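Long-range contacts in packaging protein UL32 (Human herpesvirus 8 type M, PDB 6XF9), which forms a pentameric, zinc-binding ring required for herpesviral packaging, and is thought to direct new capsids to nuclear replication compartments: residues Gln313-Glu318 with Phe341-Val346; Leu367-Leu372 with Asp455-Ser460. All coordinates share one frame; numbering follows the deposited sequence.

Contact 1 of 2, residues Gln313-Glu318 with Phe341-Val346; sequences QTLQCE and FAMPYV
Tyr345 reaches from the loop 341-346 to one side of the helix 308-321 and carries most of this contact. Its chi1 of 38° tucks CG between the backbone N and C, a crowded rotation, and turns the ring to the helix. From CB the chain leads to CG, and from there outward one face of the ring lies against Thr314. The methyl CG2 stands almost over the ring centre, 3.5 Å from the Tyr345 centroid and 11° off the normal. This is a CH-pi contact. The torsion of Thr314 sets it up: CG2 is anti to the backbone N, while OG1 turns back to bond the carbonyl of Lys310 in the same helix. Met343 CA lies over the opposite face of the ring, offset toward the rim.

Met343 to Val346 form a type I beta turn, closed by a bond from Val346 N to Met343 O of 3.2 Å. The turn belongs to the connection between helix 329-338 and helix 349-357. Tyr345 joins this connection to the earlier helix.

At the tip, Tyr345 OH donates to Glu318 OE1, modelled very short at 2.5 Å. The place of OE1 is less certain, so the shortness carries little weight. Glu318 comes in tip to tip from one turn further along the helix, its chain extended beyond CG. Its carboxylate is turned 85° from the ring plane. The same hydroxyl passes Leu315, with OH 3.5 Å from Leu315 CA. Leu315 crosses the tyrosine at about a right angle and sends CD2 to Met343 SD, 4.3 Å away. Leu315 and Met343 both also pack on Ile355 of helix 349-357.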
loop_
_atom_site.group_PDB
_atom_site.type_symbol
_atom_site.label_atom_id
_atom_site.label_comp_id
_atom_site.label_asym_id
_atom_site.label_seq_id
_atom_site.Cartn_x
_atom_site.Cartn_y
_atom_site.Cartn_z
ATOM N N GLN D 313 6.623 -8.378 -44.279
ATOM C CA GLN D 313 5.377 -7.619 -44.217
ATOM C C GLN D 313 4.316 -8.228 -45.114
ATOM O O GLN D 313 3.118 -8.076 -44.840
ATOM C CB GLN D 313 5.562 -6.134 -44.558
ATOM C CG GLN D 313 4.225 -5.365 -44.393
ATOM C CD GLN D 313 3.598 -5.487 -42.975
ATOM O OE1 GLN D 313 2.383 -5.710 -42.837
ATOM N NE2 GLN D 313 4.426 -5.276 -41.918
ATOM N N THR D 314 4.716 -8.828 -46.233
ATOM C CA THR D 314 3.732 -9.512 -47.060
ATOM C C THR D 314 3.271 -10.807 -46.402
ATOM O O THR D 314 2.079 -11.127 -46.425
ATOM C CB THR D 314 4.327 -9.772 -48.439
ATOM O OG1 THR D 314 4.454 -8.524 -49.138
ATOM C CG2 THR D 314 3.453 -10.714 -49.223
ATOM N N LEU D 315 4.203 -11.531 -45.759
ATOM C CA LEU D 315 3.855 -12.708 -44.969
ATOM C C LEU D 315 2.906 -12.342 -43.828
ATOM O O LEU D 315 1.936 -13.065 -43.557
ATOM C CB LEU D 315 5.125 -13.360 -44.431
ATOM C CG LEU D 315 4.996 -14.565 -43.495
ATOM C CD1 LEU D 315 4.159 -15.692 -44.100
ATOM C CD2 LEU D 315 6.371 -15.055 -43.065
ATOM N N GLN D 316 3.157 -11.213 -43.159
ATOM C CA GLN D 316 2.258 -10.794 -42.091
ATOM C C GLN D 316 0.840 -10.628 -42.605
ATOM O O GLN D 316 -0.120 -10.921 -41.881
ATOM C CB GLN D 316 2.741 -9.500 -41.443
ATOM C CG GLN D 316 1.926 -9.139 -40.219
ATOM C CD GLN D 316 2.399 -7.865 -39.577
ATOM O OE1 GLN D 316 3.165 -7.095 -40.175
ATOM N NE2 GLN D 316 2.026 -7.675 -38.307
ATOM N N CYS D 317 0.689 -10.073 -43.821
ATOM C CA CYS D 317 -0.628 -9.965 -44.455
ATOM C C CYS D 317 -1.193 -11.340 -44.799
ATOM O O CYS D 317 -2.401 -11.564 -44.676
ATOM C CB CYS D 317 -0.563 -9.077 -45.704
ATOM S SG CYS D 317 0.055 -7.387 -45.374
ATOM N N GLU D 318 -0.348 -12.273 -45.247
ATOM C CA GLU D 318 -0.871 -13.599 -45.553
ATOM C C GLU D 318 -1.367 -14.265 -44.284
ATOM O O GLU D 318 -2.434 -14.893 -44.276
ATOM C CB GLU D 318 0.188 -14.513 -46.184
ATOM C CG GLU D 318 0.664 -14.239 -47.616
ATOM C CD GLU D 318 1.370 -15.475 -48.224
ATOM O OE1 GLU D 318 2.564 -15.407 -48.594
ATOM O OE2 GLU D 318 0.759 -16.566 -48.223
ATOM N N PHE D 341 4.643 -24.002 -52.524
ATOM C CA PHE D 341 4.837 -22.808 -53.313
ATOM C C PHE D 341 4.789 -21.569 -52.476
ATOM O O PHE D 341 4.467 -20.516 -52.957
ATOM C CB PHE D 341 3.758 -22.708 -54.380
ATOM N N ALA D 342 5.107 -21.707 -51.212
ATOM C CA ALA D 342 5.010 -20.610 -50.271
ATOM C C ALA D 342 5.815 -19.390 -50.527
ATOM O O ALA D 342 6.913 -19.440 -50.982
ATOM C CB ALA D 342 5.344 -21.111 -48.902
ATOM N N MET D 343 5.244 -18.258 -50.199
ATOM C CA MET D 343 6.006 -17.018 -50.401
ATOM C C MET D 343 6.593 -16.830 -51.796
ATOM O O MET D 343 7.796 -16.605 -51.939
ATOM C CB MET D 343 7.117 -16.906 -49.352
ATOM C CG MET D 343 6.618 -16.920 -47.916
ATOM S SD MET D 343 7.952 -16.771 -46.713
ATOM C CE MET D 343 8.624 -15.170 -47.150
ATOM N N PRO D 344 5.751 -16.921 -52.835
ATOM C CA PRO D 344 6.291 -16.817 -54.202
ATOM C C PRO D 344 6.843 -15.436 -54.527
ATOM O O PRO D 344 7.595 -15.300 -55.504
ATOM C CB PRO D 344 5.091 -17.163 -55.087
ATOM C CG PRO D 344 3.868 -17.038 -54.204
ATOM C CD PRO D 344 4.290 -16.736 -52.801
ATOM N N TYR D 345 6.481 -14.415 -53.738
ATOM C CA TYR D 345 6.967 -13.047 -53.882
ATOM C C TYR D 345 8.445 -12.898 -53.557
ATOM O O TYR D 345 8.993 -11.805 -53.748
ATOM C CB TYR D 345 6.159 -12.109 -52.969
ATOM C CG TYR D 345 5.798 -12.711 -51.608
ATOM C CD1 TYR D 345 6.658 -12.611 -50.507
ATOM C CD2 TYR D 345 4.595 -13.377 -51.432
ATOM C CE1 TYR D 345 6.321 -13.179 -49.278
ATOM C CE2 TYR D 345 4.254 -13.938 -50.225
ATOM C CZ TYR D 345 5.106 -13.843 -49.143
ATOM O OH TYR D 345 4.723 -14.417 -47.937
ATOM N N VAL D 346 9.099 -13.940 -53.052
ATOM C CA VAL D 346 10.522 -13.879 -52.745
ATOM C C VAL D 346 11.251 -14.549 -53.903
ATOM O O VAL D 346 10.997 -15.723 -54.206
ATOM C CB VAL D 346 10.847 -14.567 -51.405
ATOM C CG1 VAL D 346 12.349 -14.511 -51.117
ATOM C CG2 VAL D 346 10.051 -13.957 -50.263
#

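Contact 2 of 2, residues Leu367-Leu372 with Asp455-Ser460; sequences LFCDPL and DLAHPS
Leu456 has CG anti to its carbonyl carbon (chi1 -53°) and an extended chi2 of -179°, which carries CD1 across to the bend between helices 360-369 and 371-379. There CD1 lies 3.8 Å from Pro371 CA and as far from the carbonyl oxygen of Cys369. The sulfur of Cys369 is likewise anti to its carbonyl carbon. It rests against the methyl of Ala457, SG to CB 3.9 Å.

One backbone bond ties the segments. Ala457 N donates to Phe368 O at 2.9 Å, with an N-H...O angle of 160°. The donor lies nearly along the C=O axis. Leu456 CA approaches the same oxygen at 3.3 Å in a CA-H...O contact. The Phe368 ring packs instead on Gln316, Val319 and Met320 of helix 308-321.

Each segment also starts a helix. Asp370 is the N-cap of helix 371-379, with a weak bond from Leu372 N to OD1. That oxygen also accepts from Cys373 N, and OD2 makes a salt bridge with Lys426. Cys373 and His366 are ligands of a zinc ion, so the bend adjoins a metal site. His458 caps helix 459-465 through ND1, which accepts from Ser460 N.

Leu456 packs on helix 435-451, Pro371 on helix 416-430, and Ala457 on Asn150 of a neighbouring subunit.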
loop_
_atom_site.group_PDB
_atom_site.type_symbol
_atom_site.label_atom_id
_atom_site.label_comp_id
_atom_site.label_asym_id
_atom_site.label_seq_id
_atom_site.Cartn_x
_atom_site.Cartn_y
_atom_site.Cartn_z
ATOM N N LEU D 367 6.947 -11.469 -35.907
ATOM C CA LEU D 367 5.957 -10.605 -36.548
ATOM C C LEU D 367 4.917 -10.058 -35.582
ATOM O O LEU D 367 4.329 -9.008 -35.860
ATOM C CB LEU D 367 5.225 -11.347 -37.671
ATOM C CG LEU D 367 6.000 -11.709 -38.939
ATOM C CD1 LEU D 367 5.160 -12.649 -39.783
ATOM C CD2 LEU D 367 6.363 -10.476 -39.720
ATOM N N PHE D 368 4.635 -10.748 -34.465
ATOM C CA PHE D 368 3.491 -10.377 -33.640
ATOM C C PHE D 368 3.798 -10.158 -32.167
ATOM O O PHE D 368 2.962 -9.563 -31.489
ATOM C CB PHE D 368 2.378 -11.439 -33.746
ATOM C CG PHE D 368 1.923 -11.748 -35.171
ATOM C CD1 PHE D 368 1.008 -10.930 -35.821
ATOM C CD2 PHE D 368 2.405 -12.869 -35.848
ATOM C CE1 PHE D 368 0.584 -11.210 -37.125
ATOM C CE2 PHE D 368 1.978 -13.159 -37.164
ATOM C CZ PHE D 368 1.072 -12.325 -37.793
ATOM N N CYS D 369 4.955 -10.594 -31.648
ATOM C CA CYS D 369 5.227 -10.571 -30.209
ATOM C C CYS D 369 6.434 -9.739 -29.797
ATOM O O CYS D 369 6.271 -8.800 -29.010
ATOM C CB CYS D 369 5.410 -11.988 -29.656
ATOM S SG CYS D 369 3.951 -12.958 -29.874
ATOM N N ASP D 370 7.645 -10.058 -30.239
ATOM C CA ASP D 370 8.797 -9.448 -29.579
ATOM C C ASP D 370 8.847 -7.956 -29.890
ATOM O O ASP D 370 8.673 -7.567 -31.045
ATOM C CB ASP D 370 10.089 -10.120 -29.991
ATOM C CG ASP D 370 11.264 -9.662 -29.142
ATOM O OD1 ASP D 370 11.781 -8.565 -29.416
ATOM O OD2 ASP D 370 11.646 -10.360 -28.171
ATOM N N PRO D 371 9.029 -7.090 -28.887
ATOM C CA PRO D 371 9.055 -5.645 -29.169
ATOM C C PRO D 371 10.349 -5.178 -29.829
ATOM O O PRO D 371 10.348 -4.105 -30.430
ATOM C CB PRO D 371 8.858 -5.017 -27.781
ATOM C CG PRO D 371 9.455 -5.994 -26.847
ATOM C CD PRO D 371 9.271 -7.368 -27.456
ATOM N N LEU D 372 11.473 -5.883 -29.663
ATOM C CA LEU D 372 12.685 -5.513 -30.400
ATOM C C LEU D 372 12.576 -5.886 -31.875
ATOM O O LEU D 372 13.168 -5.211 -32.731
ATOM C CB LEU D 372 13.930 -6.164 -29.791
ATOM C CG LEU D 372 15.227 -5.827 -30.543
ATOM C CD1 LEU D 372 15.353 -4.321 -30.592
ATOM C CD2 LEU D 372 16.481 -6.454 -29.921
ATOM N N ASP D 455 1.049 -2.900 -32.683
ATOM C CA ASP D 455 0.135 -3.968 -32.301
ATOM C C ASP D 455 0.969 -5.199 -32.034
ATOM O O ASP D 455 1.418 -5.881 -32.961
ATOM C CB ASP D 455 -0.888 -4.236 -33.392
ATOM C CG ASP D 455 -1.996 -3.227 -33.391
ATOM O OD1 ASP D 455 -2.074 -2.442 -32.415
ATOM O OD2 ASP D 455 -2.776 -3.197 -34.374
ATOM N N LEU D 456 1.182 -5.486 -30.766
ATOM C CA LEU D 456 1.881 -6.691 -30.398
ATOM C C LEU D 456 1.003 -7.452 -29.421
ATOM O O LEU D 456 0.080 -6.888 -28.840
ATOM C CB LEU D 456 3.241 -6.368 -29.773
ATOM C CG LEU D 456 4.111 -5.451 -30.635
ATOM C CD1 LEU D 456 5.400 -5.232 -29.927
ATOM C CD2 LEU D 456 4.356 -5.991 -32.019
ATOM N N ALA D 457 1.284 -8.741 -29.248
ATOM C CA ALA D 457 0.724 -9.446 -28.110
ATOM C C ALA D 457 1.209 -8.782 -26.830
ATOM O O ALA D 457 2.171 -8.007 -26.828
ATOM C CB ALA D 457 1.110 -10.918 -28.128
ATOM N N HIS D 458 0.526 -9.079 -25.738
ATOM C CA HIS D 458 0.836 -8.415 -24.487
ATOM C C HIS D 458 2.223 -8.834 -24.009
ATOM O O HIS D 458 2.537 -10.028 -24.025
ATOM C CB HIS D 458 -0.210 -8.751 -23.439
ATOM C CG HIS D 458 -0.147 -7.861 -22.243
ATOM N ND1 HIS D 458 0.662 -8.127 -21.156
ATOM C CD2 HIS D 458 -0.761 -6.687 -21.978
ATOM C CE1 HIS D 458 0.537 -7.155 -20.271
ATOM N NE2 HIS D 458 -0.314 -6.266 -20.750
ATOM N N PRO D 459 3.080 -7.895 -23.589
ATOM C CA PRO D 459 4.452 -8.280 -23.219
ATOM C C PRO D 459 4.540 -9.343 -22.147
ATOM O O PRO D 459 5.477 -10.148 -22.189
ATOM C CB PRO D 459 5.065 -6.963 -22.740
ATOM C CG PRO D 459 4.348 -5.940 -23.523
ATOM C CD PRO D 459 2.937 -6.435 -23.708
ATOM N N SER D 460 3.582 -9.421 -21.219
ATOM C CA SER D 460 3.643 -10.491 -20.221
ATOM C C SER D 460 3.471 -11.842 -20.883
ATOM O O SER D 460 4.168 -12.801 -20.536
ATOM C CB SER D 460 2.573 -10.293 -19.149
ATOM O OG SER D 460 1.271 -10.250 -19.718
#

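How the contacts relate
Contact 1 closes before contact 2 opens along the chain, and their centres lie 20 Å apart. Helices 308-321 and 360-369 join them directly. Gln316 packs on Leu367 and Phe368, and Leu315 CG lies 4.2 Å from Leu367 CD1. Contact 1 ties helix 308-321 to the loop before helix 349-357. Contact 2 ties the end of helix 360-369 to the chain's C-terminal part. The zinc site of Cys296, Cys299, His366 and Cys373 lies near both, closer to contact 2. No other subunit touches the segments of contact 1, whereas contact 2 meets a neighbouring subunit of the five-chain assembly.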